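Local structure of putative transcriptional regulator TRANSCRIPTION REGULATOR protein (Rhizobium meliloti, 5NLA) at residues Trp63-Val71 with Gly370-Lys378. The protein is an AraC-like transcriptional activator that binds c-di-GMP by a PilZ-like mechanism to regulate extracellular polysaccharide production, probably through sequence-specific DNA binding. Sequence-based numbering, arbitrary orientation.
Sequences WRAHMAPLV and GATIGDWLK
H66 meets segment 370-378 twice, through its backbone and through its ring. Its carbonyl O takes the amide of I373 at 2.9 Å (I373 N to H66 O), a nearly straight bond (172°) that lies in the carbonyl plane. With CG beside its own backbone N, the H66 imidazole swings ND1 to A371 O, 2.7 Å away; the bond is weak because it is bent to 125°, and the oxygen approaches the ring obliquely. Without the imidazole, as with an alanine at this position, A371 O would probably lose its ring N-H partner and the extended 370-372 lead-in would be less firmly held. On the buried side the I373 side chain lies across M67 and L70. CG1 stands anti to the backbone N (chi1 -163°), carrying I373 CD1 to 3.9 Å from L70 CD2, while I373 CG2 packs against L70 CB and M67 SD lies near I373 CD1. L89 of strand 88-94 touches both M67 and I373, closing this apolar patch against the sheet. On the more open side the P69 ring rests on the start of helix 373-376: P69 CG is 3.5 Å from T372 OG1, and P69 CB is 3.9 Å from G374 CA. T372 is itself set by D375, whose OD2 accepts T372 N at 3.2 Å through its anti lone pair, while T372 OG1 takes G374 N in a weak bond. R111 NH1 donates to the carbonyls of P69 and L70. T372 is the N-cap, and with D375 it forms a capping box at the start of the short, weakly bonded helix 373-376, which docks this C-terminal piece on the end of helix 59-67, beside the sheet that contains strand 88-94.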
ATOM      1  N   TRP A  63     -18.384   4.676  -1.848  1.00 66.07           N
ATOM      2  CA  TRP A  63     -17.202   3.835  -1.955  1.00 63.23           C
ATOM      3  C   TRP A  63     -16.046   4.501  -2.717  1.00 63.06           C
ATOM      4  O   TRP A  63     -14.881   4.402  -2.313  1.00 62.93           O
ATOM      5  CB  TRP A  63     -17.570   2.513  -2.621  1.00 61.50           C
ATOM      6  CG  TRP A  63     -16.419   1.624  -2.804  1.00 57.79           C
ATOM      7  CD1 TRP A  63     -15.724   1.420  -3.950  1.00 58.42           C
ATOM      8  CD2 TRP A  63     -15.793   0.843  -1.808  1.00 55.23           C
ATOM      9  NE1 TRP A  63     -14.707   0.536  -3.731  1.00 56.94           N
ATOM     10  CE2 TRP A  63     -14.730   0.170  -2.416  1.00 55.44           C
ATOM     11  CE3 TRP A  63     -16.039   0.633  -0.450  1.00 59.47           C
ATOM     12  CZ2 TRP A  63     -13.902  -0.693  -1.726  1.00 59.05           C
ATOM     13  CZ3 TRP A  63     -15.219  -0.246   0.248  1.00 60.54           C
ATOM     14  CH2 TRP A  63     -14.163  -0.892  -0.392  1.00 60.21           C
ATOM     15  N   ARG A  64     -16.368   5.164  -3.820  1.00 63.21           N
ATOM     16  CA  ARG A  64     -15.349   5.823  -4.630  1.00 62.32           C
ATOM     17  C   ARG A  64     -14.678   6.987  -3.892  1.00 62.62           C
ATOM     18  O   ARG A  64     -13.466   7.231  -4.050  1.00 60.47           O
ATOM     19  CB  ARG A  64     -15.955   6.326  -5.927  1.00 62.50           C
ATOM     20  CG  ARG A  64     -14.913   6.833  -6.896  1.00 63.69           C
ATOM     21  CD  ARG A  64     -15.468   6.925  -8.287  1.00 64.24           C
ATOM     22  NE  ARG A  64     -16.565   7.870  -8.331  1.00 67.01           N
ATOM     23  CZ  ARG A  64     -17.319   8.079  -9.402  1.00 70.35           C
ATOM     24  NH1 ARG A  64     -17.075   7.411 -10.534  1.00 72.00           N
ATOM     25  NH2 ARG A  64     -18.314   8.963  -9.340  1.00 71.04           N
ATOM     26  N   ALA A  65     -15.478   7.699  -3.104  1.00 63.86           N
ATOM     27  CA  ALA A  65     -14.980   8.783  -2.280  1.00 66.46           C
ATOM     28  C   ALA A  65     -13.981   8.256  -1.267  1.00 67.66           C
ATOM     29  O   ALA A  65     -12.894   8.812  -1.145  1.00 71.44           O
ATOM     30  CB  ALA A  65     -16.122   9.510  -1.582  1.00 67.39           C
ATOM     31  N   HIS A  66     -14.339   7.176  -0.571  1.00 70.21           N
ATOM     32  CA  HIS A  66     -13.475   6.593   0.466  1.00 72.49           C
ATOM     33  C   HIS A  66     -12.154   6.060  -0.093  1.00 67.18           C
ATOM     34  O   HIS A  66     -11.140   6.079   0.590  1.00 67.18           O
ATOM     35  CB  HIS A  66     -14.193   5.469   1.235  1.00 78.37           C
ATOM     36  CG  HIS A  66     -15.372   5.929   2.042  1.00 87.80           C
ATOM     37  ND1 HIS A  66     -15.438   7.175   2.631  1.00 93.73           N
ATOM     38  CD2 HIS A  66     -16.526   5.297   2.371  1.00 93.65           C
ATOM     39  CE1 HIS A  66     -16.585   7.297   3.276  1.00 96.53           C
ATOM     40  NE2 HIS A  66     -17.261   6.170   3.138  1.00 99.56           N
ATOM     41  N   MET A  67     -12.173   5.593  -1.336  1.00 62.94           N
ATOM     42  CA  MET A  67     -11.017   4.966  -1.949  1.00 59.89           C
ATOM     43  C   MET A  67     -10.209   5.883  -2.853  1.00 59.18           C
ATOM     44  O   MET A  67      -9.144   5.483  -3.280  1.00 59.82           O
ATOM     45  CB  MET A  67     -11.470   3.730  -2.735  1.00 59.23           C
ATOM     46  CG  MET A  67     -12.131   2.647  -1.888  1.00 56.99           C
ATOM     47  SD  MET A  67     -11.048   1.874  -0.693  1.00 52.76           S
ATOM     48  CE  MET A  67      -9.818   1.271  -1.826  1.00 53.34           C
ATOM     49  N   ALA A  68     -10.699   7.099  -3.117  1.00 63.72           N
ATOM     50  CA  ALA A  68     -10.072   8.084  -4.054  1.00 63.34           C
ATOM     51  C   ALA A  68      -8.573   8.370  -3.899  1.00 63.98           C
ATOM     52  O   ALA A  68      -7.864   8.425  -4.905  1.00 64.33           O
ATOM     53  CB  ALA A  68     -10.839   9.403  -4.041  1.00 64.58           C
ATOM     54  N   PRO A  69      -8.090   8.591  -2.652  1.00 65.34           N
ATOM     55  CA  PRO A  69      -6.654   8.763  -2.415  1.00 63.15           C
ATOM     56  C   PRO A  69      -5.783   7.622  -2.926  1.00 62.47           C
ATOM     57  O   PRO A  69      -4.610   7.839  -3.229  1.00 66.94           O
ATOM     58  CB  PRO A  69      -6.557   8.807  -0.891  1.00 63.74           C
ATOM     59  CG  PRO A  69      -7.853   9.355  -0.450  1.00 64.95           C
ATOM     60  CD  PRO A  69      -8.861   8.784  -1.405  1.00 65.87           C
ATOM     61  N   LEU A  70      -6.342   6.421  -2.984  1.00 61.07           N
ATOM     62  CA  LEU A  70      -5.607   5.234  -3.393  1.00 60.06           C
ATOM     63  C   LEU A  70      -5.808   4.924  -4.861  1.00 57.65           C
ATOM     64  O   LEU A  70      -4.852   4.767  -5.620  1.00 57.27           O
ATOM     65  CB  LEU A  70      -6.066   4.055  -2.545  1.00 59.95           C
ATOM     66  CG  LEU A  70      -5.235   2.779  -2.631  1.00 62.86           C
ATOM     67  CD1 LEU A  70      -3.755   3.060  -2.429  1.00 63.34           C
ATOM     68  CD2 LEU A  70      -5.725   1.751  -1.604  1.00 63.63           C
ATOM     69  N   VAL A  71      -7.069   4.838  -5.252  1.00 58.03           N
ATOM     70  CA  VAL A  71      -7.450   4.398  -6.585  1.00 56.41           C
ATOM     71  C   VAL A  71      -8.679   5.148  -7.015  1.00 55.34           C
ATOM     72  O   VAL A  71      -9.545   5.420  -6.209  1.00 52.61           O
ATOM     73  CB  VAL A  71      -7.766   2.876  -6.630  1.00 55.21           C
ATOM     74  CG1 VAL A  71      -6.484   2.056  -6.795  1.00 53.82           C
ATOM     75  CG2 VAL A  71      -8.539   2.432  -5.400  1.00 53.34           C
ATOM     76  N   GLY A 370     -16.342  13.179   6.672  1.00107.39           N
ATOM     77  CA  GLY A 370     -16.285  11.900   5.975  1.00103.99           C
ATOM     78  C   GLY A 370     -14.845  11.444   5.778  1.00102.55           C
ATOM     79  O   GLY A 370     -14.046  12.156   5.155  1.00100.69           O
ATOM     80  N   ALA A 371     -14.520  10.257   6.299  1.00 98.51           N
ATOM     81  CA  ALA A 371     -13.159   9.719   6.270  1.00 93.52           C
ATOM     82  C   ALA A 371     -12.871   9.001   4.955  1.00 88.74           C
ATOM     83  O   ALA A 371     -13.784   8.722   4.171  1.00 90.04           O
ATOM     84  CB  ALA A 371     -12.939   8.777   7.445  1.00 94.76           C
ATOM     85  N   THR A 372     -11.586   8.732   4.717  1.00 82.68           N
ATOM     86  CA  THR A 372     -11.122   7.954   3.563  1.00 76.83           C
ATOM     87  C   THR A 372      -9.999   7.003   3.971  1.00 73.73           C
ATOM     88  O   THR A 372      -9.524   7.036   5.104  1.00 77.24           O
ATOM     89  CB  THR A 372     -10.578   8.840   2.425  1.00 74.53           C
ATOM     90  OG1 THR A 372      -9.235   9.235   2.724  1.00 74.92           O
ATOM     91  CG2 THR A 372     -11.454  10.056   2.188  1.00 75.30           C
ATOM     92  N   ILE A 373      -9.584   6.160   3.033  1.00 68.18           N
ATOM     93  CA  ILE A 373      -8.478   5.232   3.255  1.00 65.89           C
ATOM     94  C   ILE A 373      -7.125   5.963   3.370  1.00 64.24           C
ATOM     95  O   ILE A 373      -6.203   5.465   4.025  1.00 62.20           O
ATOM     96  CB  ILE A 373      -8.448   4.111   2.179  1.00 62.73           C
ATOM     97  CG1 ILE A 373      -7.591   2.943   2.653  1.00 64.61           C
ATOM     98  CG2 ILE A 373      -7.977   4.612   0.819  1.00 59.91           C
ATOM     99  CD1 ILE A 373      -7.698   1.726   1.763  1.00 67.85           C
ATOM    100  N   GLY A 374      -7.024   7.142   2.751  1.00 63.54           N
ATOM    101  CA  GLY A 374      -5.850   8.006   2.884  1.00 65.05           C
ATOM    102  C   GLY A 374      -5.558   8.376   4.326  1.00 66.16           C
ATOM    103  O   GLY A 374      -4.402   8.436   4.733  1.00 64.95           O
ATOM    104  N   ASP A 375      -6.624   8.586   5.090  1.00 68.78           N
ATOM    105  CA  ASP A 375      -6.550   8.851   6.517  1.00 73.66           C
ATOM    106  C   ASP A 375      -6.098   7.633   7.337  1.00 74.43           C
ATOM    107  O   ASP A 375      -5.474   7.786   8.388  1.00 75.96           O
ATOM    108  CB  ASP A 375      -7.908   9.365   7.009  1.00 77.68           C
ATOM    109  CG  ASP A 375      -8.296  10.699   6.362  1.00 82.54           C
ATOM    110  OD1 ASP A 375      -7.525  11.686   6.499  1.00 87.91           O
ATOM    111  OD2 ASP A 375      -9.361  10.763   5.713  1.00 82.37           O
ATOM    112  N   TRP A 376      -6.435   6.433   6.867  1.00 74.45           N
ATOM    113  CA  TRP A 376      -5.974   5.183   7.484  1.00 74.77           C
ATOM    114  C   TRP A 376      -4.501   4.940   7.199  1.00 73.96           C
ATOM    115  O   TRP A 376      -3.810   4.286   7.986  1.00 74.53           O
ATOM    116  CB  TRP A 376      -6.785   3.985   6.970  1.00 74.67           C
ATOM    117  CG  TRP A 376      -8.221   3.929   7.423  1.00 75.81           C
ATOM    118  CD1 TRP A 376      -8.926   4.904   8.068  1.00 77.32           C
ATOM    119  CD2 TRP A 376      -9.132   2.843   7.222  1.00 75.18           C
ATOM    120  NE1 TRP A 376     -10.213   4.485   8.298  1.00 79.32           N
ATOM    121  CE2 TRP A 376     -10.369   3.223   7.790  1.00 77.84           C
ATOM    122  CE3 TRP A 376      -9.021   1.577   6.628  1.00 73.12           C
ATOM    123  CZ2 TRP A 376     -11.497   2.380   7.780  1.00 77.40           C
ATOM    124  CZ3 TRP A 376     -10.141   0.736   6.623  1.00 71.77           C
ATOM    125  CH2 TRP A 376     -11.361   1.146   7.192  1.00 74.07           C
ATOM    126  N   LEU A 377      -4.031   5.459   6.066  1.00 73.54           N
ATOM    127  CA  LEU A 377      -2.640   5.304   5.651  1.00 75.25           C
ATOM    128  C   LEU A 377      -1.669   6.357   6.234  1.00 80.06           C
ATOM    129  O   LEU A 377      -0.504   6.359   5.859  1.00 82.75           O
ATOM    130  CB  LEU A 377      -2.566   5.249   4.118  1.00 72.29           C
ATOM    131  CG  LEU A 377      -3.241   4.014   3.495  1.00 71.43           C
ATOM    132  CD1 LEU A 377      -3.563   4.220   2.027  1.00 69.67           C
ATOM    133  CD2 LEU A 377      -2.372   2.774   3.648  1.00 72.78           C
ATOM    134  N   LYS A 378      -2.129   7.217   7.152  1.00 86.52           N
ATOM    135  CA  LYS A 378      -1.263   8.193   7.847  1.00 92.35           C
ATOM    136  C   LYS A 378      -0.514   7.583   9.048  1.00103.00           C
ATOM    137  O   LYS A 378       0.676   7.865   9.253  1.00109.64           O
ATOM    138  CB  LYS A 378      -2.064   9.419   8.317  1.00 92.65           C
ATOM    139  CG  LYS A 378      -2.361  10.467   7.249  1.00 90.71           C
ATOM    140  CD  LYS A 378      -2.899  11.753   7.888  1.00 93.29           C
ATOM    141  CE  LYS A 378      -3.424  12.751   6.858  1.00 92.77           C
ATOM    142  NZ  LYS A 378      -3.745  14.093   7.433  1.00 93.30           N
TER